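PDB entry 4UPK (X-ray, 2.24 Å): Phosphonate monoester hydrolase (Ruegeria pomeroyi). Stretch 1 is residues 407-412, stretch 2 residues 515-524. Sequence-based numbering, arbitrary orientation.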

ATOM      1  N   PRO A 407     -18.697  -8.776  -3.257  1.00 18.25           N
ATOM      2  CA  PRO A 407     -18.173  -8.371  -1.941  1.00 17.67           C
ATOM      3  C   PRO A 407     -19.306  -8.067  -0.937  1.00 22.55           C
ATOM      4  O   PRO A 407     -20.396  -7.640  -1.346  1.00 20.82           O
ATOM      5  N   ASN A 408     -19.038  -8.280   0.382  1.00 20.78           N
ATOM      6  CA  ASN A 408     -19.977  -7.998   1.476  1.00 20.03           C
ATOM      7  C   ASN A 408     -20.272  -6.486   1.600  1.00 24.54           C
ATOM      8  O   ASN A 408     -21.354  -6.120   2.063  1.00 24.85           O
ATOM      9  N   ALA A 409     -19.332  -5.618   1.157  1.00 20.13           N
ATOM     10  CA  ALA A 409     -19.493  -4.155   1.138  1.00 19.86           C
ATOM     11  C   ALA A 409     -20.726  -3.709   0.310  1.00 21.00           C
ATOM     12  O   ALA A 409     -21.308  -2.664   0.591  1.00 19.95           O
ATOM     13  N   VAL A 410     -21.118  -4.514  -0.691  1.00 16.81           N
ATOM     14  CA  VAL A 410     -22.252  -4.242  -1.569  1.00 15.72           C
ATOM     15  C   VAL A 410     -23.581  -4.366  -0.814  1.00 21.92           C
ATOM     16  O   VAL A 410     -23.940  -5.446  -0.323  1.00 22.28           O
ATOM     17  N   ASP A 411     -24.294  -3.237  -0.714  1.00 19.32           N
ATOM     18  CA  ASP A 411     -25.610  -3.121  -0.062  1.00 19.40           C
ATOM     19  C   ASP A 411     -26.740  -3.645  -0.948  1.00 24.98           C
ATOM     20  O   ASP A 411     -27.766  -4.091  -0.424  1.00 24.65           O
ATOM     21  N   GLY A 412     -26.550  -3.551  -2.273  1.00 21.52           N
ATOM     22  CA  GLY A 412     -27.513  -4.002  -3.270  1.00 19.93           C
ATOM     23  C   GLY A 412     -27.627  -5.500  -3.368  1.00 23.26           C
ATOM     24  O   GLY A 412     -26.742  -6.230  -2.923  1.00 23.48           O
ATOM     25  N   ARG A 515     -29.549  -1.363   9.720  1.00 16.77           N
ATOM     26  CA  ARG A 515     -29.406  -2.640   9.003  1.00 16.19           C
ATOM     27  C   ARG A 515     -28.443  -2.571   7.824  1.00 20.72           C
ATOM     28  O   ARG A 515     -28.029  -3.615   7.305  1.00 21.20           O
ATOM     29  N   ASN A 516     -28.099  -1.360   7.390  1.00 16.80           N
ATOM     30  CA  ASN A 516     -27.206  -1.163   6.253  1.00 15.48           C
ATOM     31  C   ASN A 516     -26.015  -0.267   6.587  1.00 18.44           C
ATOM     32  O   ASN A 516     -25.738   0.686   5.853  1.00 19.15           O
ATOM     33  N   MET A 517     -25.283  -0.600   7.675  1.00 13.05           N
ATOM     34  CA  MET A 517     -24.046   0.088   8.040  1.00 12.25           C
ATOM     35  C   MET A 517     -22.928  -0.568   7.227  1.00 17.39           C
ATOM     36  O   MET A 517     -23.184  -1.603   6.607  1.00 17.82           O
ATOM     37  N   ASP A 518     -21.715   0.028   7.197  1.00 13.93           N
ATOM     38  CA  ASP A 518     -20.589  -0.489   6.405  1.00 14.27           C
ATOM     39  C   ASP A 518     -20.255  -1.973   6.655  1.00 20.32           C
ATOM     40  O   ASP A 518     -19.775  -2.319   7.735  1.00 20.77           O
ATOM     41  N   HIS A 519     -20.506  -2.840   5.648  1.00 19.09           N
ATOM     42  CA  HIS A 519     -20.267  -4.299   5.733  1.00 19.66           C
ATOM     43  C   HIS A 519     -18.908  -4.796   5.176  1.00 23.37           C
ATOM     44  O   HIS A 519     -18.726  -6.014   5.046  1.00 22.83           O
ATOM     45  N   THR A 520     -17.957  -3.873   4.880  1.00 20.30           N
ATOM     46  CA  THR A 520     -16.621  -4.217   4.365  1.00 20.84           C
ATOM     47  C   THR A 520     -15.937  -5.336   5.186  1.00 26.41           C
ATOM     48  O   THR A 520     -15.489  -6.318   4.593  1.00 28.42           O
ATOM     49  N   LEU A 521     -15.895  -5.196   6.533  1.00 21.23           N
ATOM     50  CA  LEU A 521     -15.274  -6.160   7.444  1.00 21.71           C
ATOM     51  C   LEU A 521     -16.167  -6.602   8.618  1.00 26.20           C
ATOM     52  O   LEU A 521     -15.751  -7.472   9.386  1.00 26.14           O
ATOM     53  N   SER A 522     -17.395  -6.034   8.757  1.00 22.72           N
ATOM     54  CA  SER A 522     -18.306  -6.366   9.872  1.00 21.40           C
ATOM     55  C   SER A 522     -18.815  -7.817   9.941  1.00 27.20           C
ATOM     56  O   SER A 522     -19.329  -8.226  10.982  1.00 27.94           O
ATOM     57  N   LEU A 523     -18.686  -8.581   8.844  1.00 24.24           N
ATOM     58  CA  LEU A 523     -19.078  -9.992   8.781  1.00 23.86           C
ATOM     59  C   LEU A 523     -17.876 -10.924   8.795  1.00 29.05           C
ATOM     60  O   LEU A 523     -18.038 -12.145   8.732  1.00 30.57           O
ATOM     61  N   CYS A 524     -16.672 -10.346   8.908  1.00 26.95           N
ATOM     62  CA  CYS A 524     -15.423 -11.095   9.048  1.00 28.54           C
ATOM     63  C   CYS A 524     -15.206 -11.304  10.558  1.00 31.36           C
ATOM     64  O   CYS A 524     -15.659 -10.483  11.364  1.00 30.29           O
TER

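This is a small loop-to-loop contact, 318 Å² of buried surface counting both sides, in which no direct hydrogen bond crosses and three waters carry the polar links between van der Waals touches. The backbones come closest, CA to CA, at Ala-409 and Thr-520, 4.3 Å apart. Ala-409 CB lies sideways and Thr-520 (m) points its CB away.

Asn-408, in a type I turn closed by Val-410 N to Pro-407 O (3.3 Å), contributes the most covered area. Its m rotamer lays ND2 3.7 Å from CB of Leu-523, while its backbone O sits 3.2 Å from CB of His-519 and oblique to the imidazole. Leu-523 (m, t), His-519 (m) and Asn-516 (m) all point toward the first stretch. Beside His-519, Ala-409 CB still meets Thr-520 OG1 at 3.6 Å.

The second loop is braced internally. His-519 ND1 donates to Met-517 O at 2.6 Å, which helps hold the ring, whose NE2 is bonded elsewhere in the structure. Asp-518 (t) uses OD1 to accept from both Thr-520 N (3.1 Å) and Thr-520 OG1 (2.6 Å), so the threonine hydroxyl is already committed where it touches alanine.

Three waters bridge the stretches. Water 1 accepts from Asn-408 ND2 (3.3 Å) and Leu-523 N (3.2 Å) and donates to His-519 O (2.6 Å). Water 2 accepts from His-519 N (2.9 Å) and donates to Ala-409 O (2.9 Å) and to OD1 of Asp-411 (3.0 Å), an m rotamer whose carboxylate end reaches nearer the second stretch than its sideways CB suggests; that same OD1 lies 4.3 Å from Asn-516 CB. Water 3 donates to Thr-520 O (3.0 Å) and accepts weakly from Ala-409 N (3.1 Å). The rule to read here is an alanine where the CA atoms come nearest, with water joining backbone groups and two polar side chains, Asn-408 and Asp-411.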

ATOM      1  CB  PRO A 407     -17.383  -7.083  -2.265  1.00 17.73           C
ATOM      2  CG  PRO A 407     -17.136  -7.119  -3.692  1.00 21.02           C
ATOM      3  CD  PRO A 407     -18.299  -7.813  -4.302  1.00 17.86           C
ATOM      4  CB  ASN A 408     -19.457  -8.556   2.807  1.00 20.27           C
ATOM      5  CG  ASN A 408     -19.696 -10.033   3.019  1.00 30.81           C
ATOM      6  OD1 ASN A 408     -20.437 -10.701   2.289  1.00 17.20           O
ATOM      7  ND2 ASN A 408     -19.103 -10.566   4.076  1.00 21.54           N
ATOM      8  CB  ALA A 409     -18.235  -3.504   0.573  1.00 21.02           C
ATOM      9  CB  VAL A 410     -22.187  -5.078  -2.890  1.00 18.50           C
ATOM     10  CG1 VAL A 410     -23.448  -4.932  -3.730  1.00 17.38           C
ATOM     11  CG2 VAL A 410     -20.955  -4.713  -3.713  1.00 17.51           C
ATOM     12  CB  ASP A 411     -25.902  -1.661   0.311  1.00 20.00           C
ATOM     13  CG  ASP A 411     -24.979  -1.072   1.363  1.00 19.53           C
ATOM     14  OD1 ASP A 411     -24.753  -1.738   2.398  1.00 21.54           O
ATOM     15  OD2 ASP A 411     -24.525   0.070   1.176  1.00 14.16           O
ATOM     16  CB  ARG A 515     -30.756  -3.168   8.527  1.00 12.30           C
ATOM     17  CG  ARG A 515     -31.624  -3.755   9.626  1.00 16.47           C
ATOM     18  CD  ARG A 515     -33.043  -3.844   9.101  1.00 31.00           C
ATOM     19  NE  ARG A 515     -33.967  -4.383  10.094  1.00 42.88           N
ATOM     20  CZ  ARG A 515     -35.289  -4.386   9.966  1.00 55.03           C
ATOM     21  NH1 ARG A 515     -35.860  -3.857   8.889  1.00 43.83           N
ATOM     22  NH2 ARG A 515     -36.051  -4.906  10.918  1.00 36.08           N
ATOM     23  CB  ASN A 516     -27.975  -0.690   4.986  1.00 14.25           C
ATOM     24  CG  ASN A 516     -29.071  -1.627   4.551  1.00 26.01           C
ATOM     25  OD1 ASN A 516     -28.858  -2.587   3.803  1.00 20.17           O
ATOM     26  ND2 ASN A 516     -30.256  -1.420   5.097  1.00 12.89           N
ATOM     27  CB  MET A 517     -23.763  -0.008   9.538  1.00 13.70           C
ATOM     28  CG  MET A 517     -24.517   1.005  10.346  1.00 15.73           C
ATOM     29  SD  MET A 517     -24.045   0.908  12.081  1.00 20.01           S
ATOM     30  CE  MET A 517     -25.131  -0.332  12.630  1.00 16.34           C
ATOM     31  CB  ASP A 518     -19.345   0.411   6.556  1.00 16.05           C
ATOM     32  CG  ASP A 518     -18.335   0.292   5.424  1.00 27.94           C
ATOM     33  OD1 ASP A 518     -18.229  -0.800   4.825  1.00 29.06           O
ATOM     34  OD2 ASP A 518     -17.634   1.279   5.154  1.00 36.56           O
ATOM     35  CB  HIS A 519     -21.417  -5.073   5.055  1.00 19.74           C
ATOM     36  CG  HIS A 519     -22.627  -5.257   5.905  1.00 22.14           C
ATOM     37  ND1 HIS A 519     -23.433  -4.189   6.256  1.00 22.70           N
ATOM     38  CD2 HIS A 519     -23.171  -6.392   6.395  1.00 24.09           C
ATOM     39  CE1 HIS A 519     -24.431  -4.706   6.947  1.00 22.09           C
ATOM     40  NE2 HIS A 519     -24.296  -6.022   7.088  1.00 23.20           N
ATOM     41  CB  THR A 520     -15.749  -2.957   4.176  1.00 24.85           C
ATOM     42  OG1 THR A 520     -16.461  -2.043   3.350  1.00 25.00           O
ATOM     43  CG2 THR A 520     -14.393  -3.257   3.518  1.00 22.09           C
ATOM     44  CB  LEU A 521     -13.936  -5.611   7.994  1.00 22.35           C
ATOM     45  CG  LEU A 521     -12.823  -5.255   6.993  1.00 26.89           C
ATOM     46  CD1 LEU A 521     -11.828  -4.288   7.619  1.00 27.41           C
ATOM     47  CD2 LEU A 521     -12.120  -6.496   6.503  1.00 28.84           C
ATOM     48  CB  SER A 522     -19.447  -5.365   9.990  1.00 20.81           C
ATOM     49  OG  SER A 522     -20.393  -5.496   8.940  1.00 29.27           O
ATOM     50  CB  LEU A 523     -20.023 -10.291   7.602  1.00 23.10           C
ATOM     51  CG  LEU A 523     -21.400  -9.630   7.667  1.00 26.12           C
ATOM     52  CD1 LEU A 523     -22.178  -9.919   6.425  1.00 24.56           C
ATOM     53  CD2 LEU A 523     -22.183 -10.059   8.918  1.00 28.11           C
ATOM     54  CB  CYS A 524     -14.251 -10.354   8.396  1.00 29.49           C
ATOM     55  SG  CYS A 524     -12.679 -11.262   8.436  1.00 34.69           S
TER
HETATM   56  O   HOH W   1     -17.646  -8.211   5.845  1.00 15.27           O
HETATM   57  O   HOH W   2     -21.885  -1.812   3.331  1.00 12.76           O
HETATM   58  O   HOH W   3     -16.400  -6.341   1.746  1.00 25.65           O